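Local atomic coordinates of alpha-galacturonidase (Bacillus subtilis, PDB entry 3FEF), a protein that hydrolyses alpha-1,4-linked di-galacturonate to free galacturonate as a family 4 glycosidase that depends on NAD(+) and manganese. Residues K48-G53 / Y63-T68; R198-G203 / W209-S214; A400-G403 / G409-F412. All blocks are in the same frame, centred on the assembly; numbering follows the deposited sequence.

Contact 1 of 3, residues K48-G53 / Y63-T68; sequences KNEVIG and YEAVST
Glu50 on helix 43-53 and Ala65 on strand 61-66 are joined by the one hydrogen bond between these two segments, a side-chain oxygen gripping a main-chain amide. Ala65 N donates to Glu50 OE1 at 2.9 Å with an N-H...O angle of 160°, and the carboxylate receives it on the anti lone pair of OE1, the one turned away from OE2. The glutamate gets there by reaching across from the helix: with CG anti to the backbone N (chi1 170°) the extended chain carries OE1 to the amide.

Van der Waals contacts follow the same path. Glu50 CG rests 3.4 Å from Tyr63 O, and OE1 comes 3.6 Å from Ala65 CB, so the aliphatic part of the acid lies against the strand while its end reaches the amide.

The aromatic contact is at Gly53, at the close of the helix. Its CA sits over one face of the Tyr63 ring, offset toward the rim and 3.9 Å from the centroid, a CH-pi contact. Beside it Gly53 C approaches Tyr63 CD1 at 3.4 Å. With no CB on Gly53, which would point at the ring, the backbone can lie on the tyrosine.

Helix and strand run antiparallel at 172°, their axes 7.1 Å apart, as the second half of the beta-alpha-beta unit 34-39, 43-53, 61-66 in the Rossmann-type domain, whose residues here fall within the region that probably binds NAD(+). Strand 34-39 bonds to the strand through Glu64 and Val66, and Met23 and Leu26 of helix 18-28 also pack on Tyr63.

The chemistry implies a mixed joint: a carboxylate occupies an amide of an outermost strand of the parallel sheet within this chain, while tyrosine against glycine brings the helix end close.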
ATOM      1  N   LYS A  48      33.000 -14.078  35.264  1.00 33.47           N
ATOM      2  CA  LYS A  48      32.652 -15.437  35.646  1.00 36.47           C
ATOM      3  C   LYS A  48      32.178 -16.307  34.470  1.00 36.61           C
ATOM      4  O   LYS A  48      32.532 -17.483  34.378  1.00 36.97           O
ATOM      5  CB  LYS A  48      31.607 -15.409  36.755  1.00 37.07           C
ATOM      6  CG  LYS A  48      32.181 -14.930  38.082  1.00 38.92           C
ATOM      7  CD  LYS A  48      31.092 -14.768  39.112  1.00 41.88           C
ATOM      8  CE  LYS A  48      31.649 -14.147  40.382  1.00 43.24           C
ATOM      9  NZ  LYS A  48      30.603 -14.071  41.429  1.00 45.26           N
ATOM     10  N   ASN A  49      31.372 -15.741  33.582  1.00 32.75           N
ATOM     11  CA  ASN A  49      31.026 -16.441  32.354  1.00 32.39           C
ATOM     12  C   ASN A  49      32.247 -16.671  31.478  1.00 30.86           C
ATOM     13  O   ASN A  49      32.308 -17.629  30.706  1.00 30.29           O
ATOM     14  CB  ASN A  49      29.967 -15.667  31.573  1.00 31.79           C
ATOM     15  CG  ASN A  49      28.568 -16.036  31.990  1.00 33.00           C
ATOM     16  OD1 ASN A  49      28.351 -17.111  32.536  1.00 32.62           O
ATOM     17  ND2 ASN A  49      27.606 -15.146  31.741  1.00 30.89           N
ATOM     18  N   GLU A  50      33.222 -15.782  31.582  1.00 31.23           N
ATOM     19  CA  GLU A  50      34.429 -15.952  30.794  1.00 33.61           C
ATOM     20  C   GLU A  50      35.198 -17.181  31.273  1.00 34.55           C
ATOM     21  O   GLU A  50      35.724 -17.943  30.468  1.00 34.14           O
ATOM     22  CB  GLU A  50      35.304 -14.710  30.867  1.00 34.13           C
ATOM     23  CG  GLU A  50      36.663 -14.912  30.278  1.00 37.16           C
ATOM     24  CD  GLU A  50      37.697 -14.026  30.932  1.00 41.78           C
ATOM     25  OE1 GLU A  50      37.755 -12.814  30.603  1.00 40.31           O
ATOM     26  OE2 GLU A  50      38.453 -14.549  31.780  1.00 44.59           O
ATOM     27  N   VAL A  51      35.252 -17.377  32.587  1.00 34.86           N
ATOM     28  CA  VAL A  51      36.001 -18.497  33.158  1.00 34.73           C
ATOM     29  C   VAL A  51      35.266 -19.819  32.919  1.00 35.58           C
ATOM     30  O   VAL A  51      35.862 -20.810  32.522  1.00 32.68           O
ATOM     31  CB  VAL A  51      36.258 -18.298  34.682  1.00 35.11           C
ATOM     32  CG1 VAL A  51      36.886 -19.541  35.300  1.00 31.14           C
ATOM     33  CG2 VAL A  51      37.133 -17.075  34.924  1.00 33.49           C
ATOM     34  N   ILE A  52      33.962 -19.835  33.168  1.00 34.87           N
ATOM     35  CA  ILE A  52      33.161 -21.005  32.827  1.00 35.88           C
ATOM     36  C   ILE A  52      33.220 -21.293  31.319  1.00 36.73           C
ATOM     37  O   ILE A  52      33.341 -22.437  30.893  1.00 37.30           O
ATOM     38  CB  ILE A  52      31.716 -20.795  33.254  1.00 37.72           C
ATOM     39  CG1 ILE A  52      31.630 -20.709  34.787  1.00 36.60           C
ATOM     40  CG2 ILE A  52      30.825 -21.882  32.687  1.00 36.97           C
ATOM     41  CD1 ILE A  52      30.330 -20.086  35.292  1.00 35.87           C
ATOM     42  N   GLY A  53      33.169 -20.249  30.506  1.00 35.69           N
ATOM     43  CA  GLY A  53      33.202 -20.450  29.061  1.00 36.80           C
ATOM     44  C   GLY A  53      34.477 -21.118  28.571  1.00 36.63           C
ATOM     45  O   GLY A  53      34.441 -22.035  27.728  1.00 32.55           O
ATOM     46  N   TYR A  63      36.581 -17.257  25.210  1.00 31.58           N
ATOM     47  CA  TYR A  63      35.759 -16.220  25.792  1.00 32.48           C
ATOM     48  C   TYR A  63      36.631 -15.163  26.437  1.00 33.42           C
ATOM     49  O   TYR A  63      37.647 -15.483  27.024  1.00 33.68           O
ATOM     50  CB  TYR A  63      34.844 -16.830  26.845  1.00 32.99           C
ATOM     51  CG  TYR A  63      33.793 -17.727  26.252  1.00 33.02           C
ATOM     52  CD1 TYR A  63      34.085 -19.053  25.922  1.00 32.86           C
ATOM     53  CD2 TYR A  63      32.512 -17.246  25.994  1.00 31.29           C
ATOM     54  CE1 TYR A  63      33.120 -19.873  25.378  1.00 32.59           C
ATOM     55  CE2 TYR A  63      31.542 -18.065  25.442  1.00 33.51           C
ATOM     56  CZ  TYR A  63      31.854 -19.369  25.137  1.00 32.66           C
ATOM     57  OH  TYR A  63      30.888 -20.173  24.597  1.00 37.16           O
ATOM     58  N   GLU A  64      36.227 -13.904  26.305  1.00 34.40           N
ATOM     59  CA  GLU A  64      36.901 -12.796  26.957  1.00 34.48           C
ATOM     60  C   GLU A  64      35.875 -11.769  27.473  1.00 32.60           C
ATOM     61  O   GLU A  64      35.125 -11.182  26.681  1.00 34.53           O
ATOM     62  CB  GLU A  64      37.878 -12.133  25.974  1.00 36.08           C
ATOM     63  CG  GLU A  64      38.889 -11.191  26.627  1.00 42.90           C
ATOM     64  CD  GLU A  64      39.419 -10.097  25.684  1.00 47.48           C
ATOM     65  OE1 GLU A  64      39.224 -10.193  24.444  1.00 47.54           O
ATOM     66  OE2 GLU A  64      40.029  -9.124  26.196  1.00 49.89           O
ATOM     67  N   ALA A  65      35.844 -11.534  28.786  1.00 31.14           N
ATOM     68  CA  ALA A  65      35.086 -10.399  29.342  1.00 30.27           C
ATOM     69  C   ALA A  65      35.746  -9.067  28.981  1.00 32.02           C
ATOM     70  O   ALA A  65      36.918  -8.866  29.261  1.00 31.61           O
ATOM     71  CB  ALA A  65      34.974 -10.522  30.841  1.00 29.40           C
ATOM     72  N   VAL A  66      34.998  -8.164  28.359  1.00 35.11           N
ATOM     73  CA  VAL A  66      35.535  -6.861  27.951  1.00 35.05           C
ATOM     74  C   VAL A  66      34.755  -5.730  28.616  1.00 37.41           C
ATOM     75  O   VAL A  66      33.604  -5.910  29.022  1.00 39.41           O
ATOM     76  CB  VAL A  66      35.500  -6.671  26.413  1.00 35.50           C
ATOM     77  CG1 VAL A  66      36.357  -7.725  25.714  1.00 33.92           C
ATOM     78  CG2 VAL A  66      34.064  -6.709  25.914  1.00 35.92           C
ATOM     79  N   SER A  67      35.375  -4.558  28.703  1.00 38.64           N
ATOM     80  CA  SER A  67      34.888  -3.494  29.576  1.00 41.51           C
ATOM     81  C   SER A  67      33.979  -2.489  28.896  1.00 41.24           C
ATOM     82  O   SER A  67      33.301  -1.730  29.575  1.00 43.76           O
ATOM     83  CB  SER A  67      36.064  -2.742  30.192  1.00 42.16           C
ATOM     84  OG  SER A  67      36.947  -2.318  29.164  1.00 45.89           O
ATOM     85  N   THR A  68      33.966  -2.467  27.566  1.00 40.11           N
ATOM     86  CA  THR A  68      33.117  -1.516  26.856  1.00 37.57           C
ATOM     87  C   THR A  68      32.450  -2.120  25.616  1.00 36.83           C
ATOM     88  O   THR A  68      32.943  -3.109  25.067  1.00 37.26           O
ATOM     89  CB  THR A  68      33.921  -0.287  26.423  1.00 36.65           C
ATOM     90  OG1 THR A  68      34.912  -0.699  25.489  1.00 36.07           O
ATOM     91  CG2 THR A  68      34.591   0.389  27.628  1.00 36.27           C
TER

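Contact 2 of 3, residues R198-G203 / W209-S214; sequences RVNVLG and WITKAS
Arg198 and Ser214 open an antiparallel ladder, the paired arms of the beta hairpin formed by strands 197-202 and 207-215. Their backbones exchange two bonds, Arg198 N to Ser214 O and Ser214 N to Arg198 O, both 2.9 Å; Leu202 and Trp209 form a second hydrogen-bonded pair at the other end. Between them the order of pairing is interrupted by a beta bulge in strand 207-215: Asn200 N still donates to Lys212 O at 2.7 Å, but Asn200 O takes the amide of Thr211, where the chain turns a corner. That strand follows directly on His206, a metal ligand, which places the hairpin close to the metal site.

Val199, Val201, Ile210 and Ala213 share an apolar face; the first three pack on helix 171-187. Val199 CB meets Ile210 CG2 at 3.8 Å, the two side chains crossing at a slant, and Val199 CG1 touches the Ala213 methyl.

The other face is more polar. Asn200 has CG anti to the backbone N (chi1 -176°), which carries its amide beside Lys212, the two side chains pointing the same way. Its ND2 reaches Thr211 OG1, which lies close to the amide plane, at 3.0 Å with an N-H...O angle of 151°. ND2 also bonds to Ser378 O, and OD1 to Gln374 NE2 of the second subunit; Arg198 makes a salt bridge to Glu340 of that subunit. An alanine in place of Asn200 would probably leave the Thr211 hydroxyl, Ser378 O and Gln374 of the second subunit without this partner. At the corner, Leu202 CD2 lies 3.7 Å from Thr211 CG2.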
ATOM      1  N   ARG A 198       5.553 -29.164  11.466  1.00 20.53           N
ATOM      2  CA  ARG A 198       5.772 -28.052  10.562  1.00 25.25           C
ATOM      3  C   ARG A 198       4.584 -27.141  10.700  1.00 25.13           C
ATOM      4  O   ARG A 198       3.448 -27.518  10.361  1.00 24.92           O
ATOM      5  CB  ARG A 198       5.878 -28.566   9.131  1.00 26.52           C
ATOM      6  CG  ARG A 198       6.978 -29.621   8.965  1.00 32.91           C
ATOM      7  CD  ARG A 198       8.366 -28.991   8.948  1.00 36.01           C
ATOM      8  NE  ARG A 198       9.423 -29.996   9.077  1.00 41.13           N
ATOM      9  CZ  ARG A 198      10.723 -29.716   9.187  1.00 42.19           C
ATOM     10  NH1 ARG A 198      11.143 -28.455   9.167  1.00 41.97           N
ATOM     11  NH2 ARG A 198      11.607 -30.697   9.320  1.00 42.79           N
ATOM     12  N   VAL A 199       4.827 -25.955  11.223  1.00 21.73           N
ATOM     13  CA  VAL A 199       3.721 -25.088  11.536  1.00 23.02           C
ATOM     14  C   VAL A 199       3.813 -23.790  10.747  1.00 23.98           C
ATOM     15  O   VAL A 199       4.913 -23.296  10.456  1.00 25.03           O
ATOM     16  CB  VAL A 199       3.643 -24.813  13.076  1.00 23.82           C
ATOM     17  CG1 VAL A 199       3.358 -26.098  13.846  1.00 22.37           C
ATOM     18  CG2 VAL A 199       4.918 -24.150  13.588  1.00 23.14           C
ATOM     19  N   ASN A 200       2.660 -23.241  10.386  1.00 21.89           N
ATOM     20  CA  ASN A 200       2.612 -21.890   9.872  1.00 21.84           C
ATOM     21  C   ASN A 200       2.250 -20.962  11.012  1.00 23.22           C
ATOM     22  O   ASN A 200       1.089 -20.876  11.418  1.00 22.61           O
ATOM     23  CB  ASN A 200       1.608 -21.748   8.723  1.00 23.38           C
ATOM     24  CG  ASN A 200       1.621 -20.347   8.117  1.00 22.51           C
ATOM     25  OD1 ASN A 200       2.647 -19.888   7.651  1.00 26.35           O
ATOM     26  ND2 ASN A 200       0.487 -19.663   8.140  1.00 19.15           N
ATOM     27  N   VAL A 201       3.256 -20.263  11.529  1.00 24.70           N
ATOM     28  CA  VAL A 201       3.097 -19.474  12.739  1.00 22.33           C
ATOM     29  C   VAL A 201       3.240 -17.965  12.466  1.00 23.08           C
ATOM     30  O   VAL A 201       4.068 -17.537  11.653  1.00 22.22           O
ATOM     31  CB  VAL A 201       4.117 -19.930  13.785  1.00 24.57           C
ATOM     32  CG1 VAL A 201       5.522 -19.645  13.303  1.00 22.72           C
ATOM     33  CG2 VAL A 201       3.842 -19.279  15.151  1.00 23.51           C
ATOM     34  N   LEU A 202       2.425 -17.166  13.147  1.00 18.62           N
ATOM     35  CA  LEU A 202       2.362 -15.746  12.865  1.00 20.00           C
ATOM     36  C   LEU A 202       1.718 -14.962  14.002  1.00 21.00           C
ATOM     37  O   LEU A 202       0.919 -15.496  14.777  1.00 21.10           O
ATOM     38  CB  LEU A 202       1.663 -15.483  11.524  1.00 20.96           C
ATOM     39  CG  LEU A 202       0.167 -15.829  11.329  1.00 25.11           C
ATOM     40  CD1 LEU A 202      -0.432 -15.005  10.191  1.00 24.32           C
ATOM     41  CD2 LEU A 202      -0.042 -17.316  11.037  1.00 23.87           C
ATOM     42  N   GLY A 203       2.080 -13.688  14.111  1.00 17.53           N
ATOM     43  CA  GLY A 203       1.582 -12.860  15.198  1.00 16.55           C
ATOM     44  C   GLY A 203       2.648 -11.880  15.641  1.00 15.66           C
ATOM     45  O   GLY A 203       3.470 -11.427  14.850  1.00 16.25           O
ATOM     46  N   TRP A 209       0.353 -17.391  16.660  1.00 19.12           N
ATOM     47  CA  TRP A 209      -0.735 -18.292  16.343  1.00 21.19           C
ATOM     48  C   TRP A 209      -0.352 -19.204  15.198  1.00 22.06           C
ATOM     49  O   TRP A 209       0.356 -18.809  14.261  1.00 22.51           O
ATOM     50  CB  TRP A 209      -1.988 -17.484  15.971  1.00 17.90           C
ATOM     51  CG  TRP A 209      -2.442 -16.645  17.129  1.00 20.39           C
ATOM     52  CD1 TRP A 209      -1.871 -15.486  17.578  1.00 16.59           C
ATOM     53  CD2 TRP A 209      -3.550 -16.916  17.999  1.00 20.34           C
ATOM     54  NE1 TRP A 209      -2.556 -15.023  18.678  1.00 21.68           N
ATOM     55  CE2 TRP A 209      -3.593 -15.878  18.954  1.00 20.63           C
ATOM     56  CE3 TRP A 209      -4.506 -17.937  18.063  1.00 21.33           C
ATOM     57  CZ2 TRP A 209      -4.551 -15.832  19.965  1.00 22.46           C
ATOM     58  CZ3 TRP A 209      -5.464 -17.892  19.067  1.00 23.10           C
ATOM     59  CH2 TRP A 209      -5.483 -16.851  20.004  1.00 19.93           C
ATOM     60  N   ILE A 210      -0.859 -20.421  15.257  1.00 20.81           N
ATOM     61  CA  ILE A 210      -0.606 -21.379  14.213  1.00 21.85           C
ATOM     62  C   ILE A 210      -1.894 -21.622  13.484  1.00 24.06           C
ATOM     63  O   ILE A 210      -2.867 -22.120  14.055  1.00 24.03           O
ATOM     64  CB  ILE A 210      -0.036 -22.697  14.805  1.00 20.74           C
ATOM     65  CG1 ILE A 210       1.317 -22.411  15.457  1.00 20.89           C
ATOM     66  CG2 ILE A 210       0.062 -23.763  13.721  1.00 21.72           C
ATOM     67  CD1 ILE A 210       1.910 -23.599  16.345  1.00 22.42           C
ATOM     68  N   THR A 211      -1.908 -21.258  12.209  1.00 27.16           N
ATOM     69  CA  THR A 211      -3.112 -21.368  11.401  1.00 26.02           C
ATOM     70  C   THR A 211      -3.069 -22.614  10.496  1.00 27.14           C
ATOM     71  O   THR A 211      -4.082 -23.015   9.933  1.00 26.78           O
ATOM     72  CB  THR A 211      -3.268 -20.113  10.536  1.00 26.31           C
ATOM     73  OG1 THR A 211      -2.091 -19.957   9.737  1.00 25.22           O
ATOM     74  CG2 THR A 211      -3.399 -18.897  11.412  1.00 26.29           C
ATOM     75  N   LYS A 212      -1.888 -23.210  10.351  1.00 24.00           N
ATOM     76  CA  LYS A 212      -1.740 -24.460   9.617  1.00 26.33           C
ATOM     77  C   LYS A 212      -0.600 -25.213  10.270  1.00 27.02           C
ATOM     78  O   LYS A 212       0.370 -24.605  10.732  1.00 24.18           O
ATOM     79  CB  LYS A 212      -1.373 -24.229   8.145  1.00 30.26           C
ATOM     80  CG  LYS A 212      -2.250 -23.266   7.373  1.00 30.65           C
ATOM     81  CD  LYS A 212      -1.462 -22.732   6.166  1.00 38.19           C
ATOM     82  CE  LYS A 212      -2.287 -21.776   5.313  1.00 42.68           C
ATOM     83  NZ  LYS A 212      -1.424 -20.857   4.494  1.00 45.90           N
ATOM     84  N   ALA A 213      -0.721 -26.533  10.302  1.00 23.31           N
ATOM     85  CA  ALA A 213       0.245 -27.379  10.959  1.00 23.43           C
ATOM     86  C   ALA A 213       0.142 -28.805  10.437  1.00 23.92           C
ATOM     87  O   ALA A 213      -0.946 -29.308  10.124  1.00 22.92           O
ATOM     88  CB  ALA A 213       0.018 -27.345  12.462  1.00 24.44           C
ATOM     89  N   SER A 214       1.279 -29.458  10.325  1.00 24.21           N
ATOM     90  CA  SER A 214       1.280 -30.806   9.831  1.00 22.80           C
ATOM     91  C   SER A 214       2.422 -31.595  10.426  1.00 25.19           C
ATOM     92  O   SER A 214       3.466 -31.025  10.837  1.00 24.04           O
ATOM     93  CB  SER A 214       1.393 -30.813   8.311  1.00 23.65           C
ATOM     94  OG  SER A 214       2.603 -30.201   7.892  1.00 25.07           O
TER

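Contact 3 of 3, residues A400-G403 / G409-F412; sequences ADAG and GLAF
Ala402 and Ala411 meet methyl to methyl, CB to CB at 3.8 Å, at the point where helices 383-405 and 408-417 come nearest within these segments. The CA atoms of the two alanines are 5.5 Å apart, a close approach that such short side chains permit. Ala402 CB points at the facing helix and also lies 3.7 Å from Ala411 N, so it touches main chain as well as methyl.

Beside this pair, Leu410 reaches across with a single branch. Its CG is anti to the backbone N (chi1 176°), which sends the side chain toward 400-403, and CD2 lies against the Asp401-Ala402 part of the first helix. That methyl lies 3.8 Å from Ala402 N and 3.9 Å from Asp401 CB, and it approaches Ala402 CB at 4.1 Å. Asp401 thus offers its aliphatic carbon to the leucine, while its carboxylate has a different partner: OD1 makes a salt bridge with Lys158. No hydrogen bond crosses between the segments, and the contact is held by small apolar surfaces.

Farther out, Leu410 N bonds to Asp407 OD1, from a side chain just before the second helix, and within the first helix Asp401 O bonds to Thr405 OG1 at its last residue.

The whole is a pair of consecutive helices joined by a short turn in the C-terminal domain, away from the metal site. Helix 425-435 packs on the second helix, with Phe432 against Ala411 and its ring meeting that of Phe412; Lys383 of the third subunit packs on Leu410, and Lys158 ties the first helix to helix 149-159.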
ATOM      1  N   ALA A 400       7.670   2.970  21.469  1.00 25.51           N
ATOM      2  CA  ALA A 400       8.961   3.182  20.840  1.00 27.79           C
ATOM      3  C   ALA A 400       9.159   4.654  20.528  1.00 28.50           C
ATOM      4  O   ALA A 400      10.207   5.219  20.836  1.00 28.25           O
ATOM      5  CB  ALA A 400       9.101   2.333  19.578  1.00 27.92           C
ATOM      6  N   ASP A 401       8.158   5.286  19.926  1.00 29.55           N
ATOM      7  CA  ASP A 401       8.242   6.729  19.694  1.00 31.88           C
ATOM      8  C   ASP A 401       8.364   7.514  21.003  1.00 29.86           C
ATOM      9  O   ASP A 401       9.264   8.343  21.148  1.00 27.38           O
ATOM     10  CB  ASP A 401       7.048   7.239  18.901  1.00 32.44           C
ATOM     11  CG  ASP A 401       7.014   6.688  17.513  1.00 40.83           C
ATOM     12  OD1 ASP A 401       8.111   6.532  16.917  1.00 44.97           O
ATOM     13  OD2 ASP A 401       5.895   6.398  17.019  1.00 44.92           O
ATOM     14  N   ALA A 402       7.452   7.257  21.940  1.00 26.22           N
ATOM     15  CA  ALA A 402       7.455   7.965  23.210  1.00 27.26           C
ATOM     16  C   ALA A 402       8.838   7.908  23.850  1.00 31.26           C
ATOM     17  O   ALA A 402       9.356   8.925  24.338  1.00 30.16           O
ATOM     18  CB  ALA A 402       6.400   7.414  24.159  1.00 24.31           C
ATOM     19  N   GLY A 403       9.437   6.723  23.842  1.00 29.81           N
ATOM     20  CA  GLY A 403      10.771   6.545  24.416  1.00 30.22           C
ATOM     21  C   GLY A 403      11.840   7.378  23.740  1.00 31.34           C
ATOM     22  O   GLY A 403      12.594   8.054  24.404  1.00 34.08           O
ATOM     23  N   GLY A 409       3.288  11.876  27.521  1.00 33.42           N
ATOM     24  CA  GLY A 409       1.896  11.974  27.117  1.00 30.53           C
ATOM     25  C   GLY A 409       1.526  10.842  26.168  1.00 30.94           C
ATOM     26  O   GLY A 409       0.520  10.159  26.355  1.00 28.19           O
ATOM     27  N   LEU A 410       2.357  10.612  25.158  1.00 30.33           N
ATOM     28  CA  LEU A 410       2.068   9.549  24.188  1.00 30.14           C
ATOM     29  C   LEU A 410       2.126   8.153  24.824  1.00 29.44           C
ATOM     30  O   LEU A 410       1.311   7.276  24.505  1.00 30.23           O
ATOM     31  CB  LEU A 410       3.002   9.630  22.986  1.00 30.20           C
ATOM     32  CG  LEU A 410       2.825   8.489  21.977  1.00 30.71           C
ATOM     33  CD1 LEU A 410       1.473   8.627  21.279  1.00 31.48           C
ATOM     34  CD2 LEU A 410       3.963   8.458  20.967  1.00 29.18           C
ATOM     35  N   ALA A 411       3.076   7.956  25.729  1.00 27.43           N
ATOM     36  CA  ALA A 411       3.202   6.688  26.456  1.00 30.03           C
ATOM     37  C   ALA A 411       1.965   6.405  27.311  1.00 27.69           C
ATOM     38  O   ALA A 411       1.550   5.263  27.464  1.00 29.39           O
ATOM     39  CB  ALA A 411       4.461   6.695  27.320  1.00 30.16           C
ATOM     40  N   PHE A 412       1.379   7.450  27.869  1.00 25.85           N
ATOM     41  CA  PHE A 412       0.154   7.293  28.654  1.00 26.58           C
ATOM     42  C   PHE A 412      -1.035   6.870  27.779  1.00 24.51           C
ATOM     43  O   PHE A 412      -1.885   6.092  28.208  1.00 24.01           O
ATOM     44  CB  PHE A 412      -0.171   8.579  29.433  1.00 25.97           C
ATOM     45  CG  PHE A 412      -1.336   8.429  30.374  1.00 26.40           C
ATOM     46  CD1 PHE A 412      -1.394   7.353  31.256  1.00 27.19           C
ATOM     47  CD2 PHE A 412      -2.380   9.329  30.351  1.00 24.98           C
ATOM     48  CE1 PHE A 412      -2.454   7.196  32.106  1.00 26.54           C
ATOM     49  CE2 PHE A 412      -3.454   9.182  31.200  1.00 26.81           C
ATOM     50  CZ  PHE A 412      -3.491   8.114  32.086  1.00 28.84           C
TER

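The three contacts share no secondary-structure element and do not touch. Contact 1 belongs to the nucleotide-binding-type domain, whereas contacts 2 and 3 belong to the C-terminal domain, their nearest atoms still about 16 Å apart. Contact 2 is the buried one and lies closest to the metal, with the Val201 side chain about 12 Å from the magnesium ion; contacts 1 and 3 are partly buried and away from the known sites. Chemistry follows element type: strand with strand gives a main-chain ladder, helix on strand a carboxylate-amide bond plus ring packing, helix on helix small apolar contacts with no hydrogen bond across. Other subunits reach contacts 2 and 3, but not contact 1.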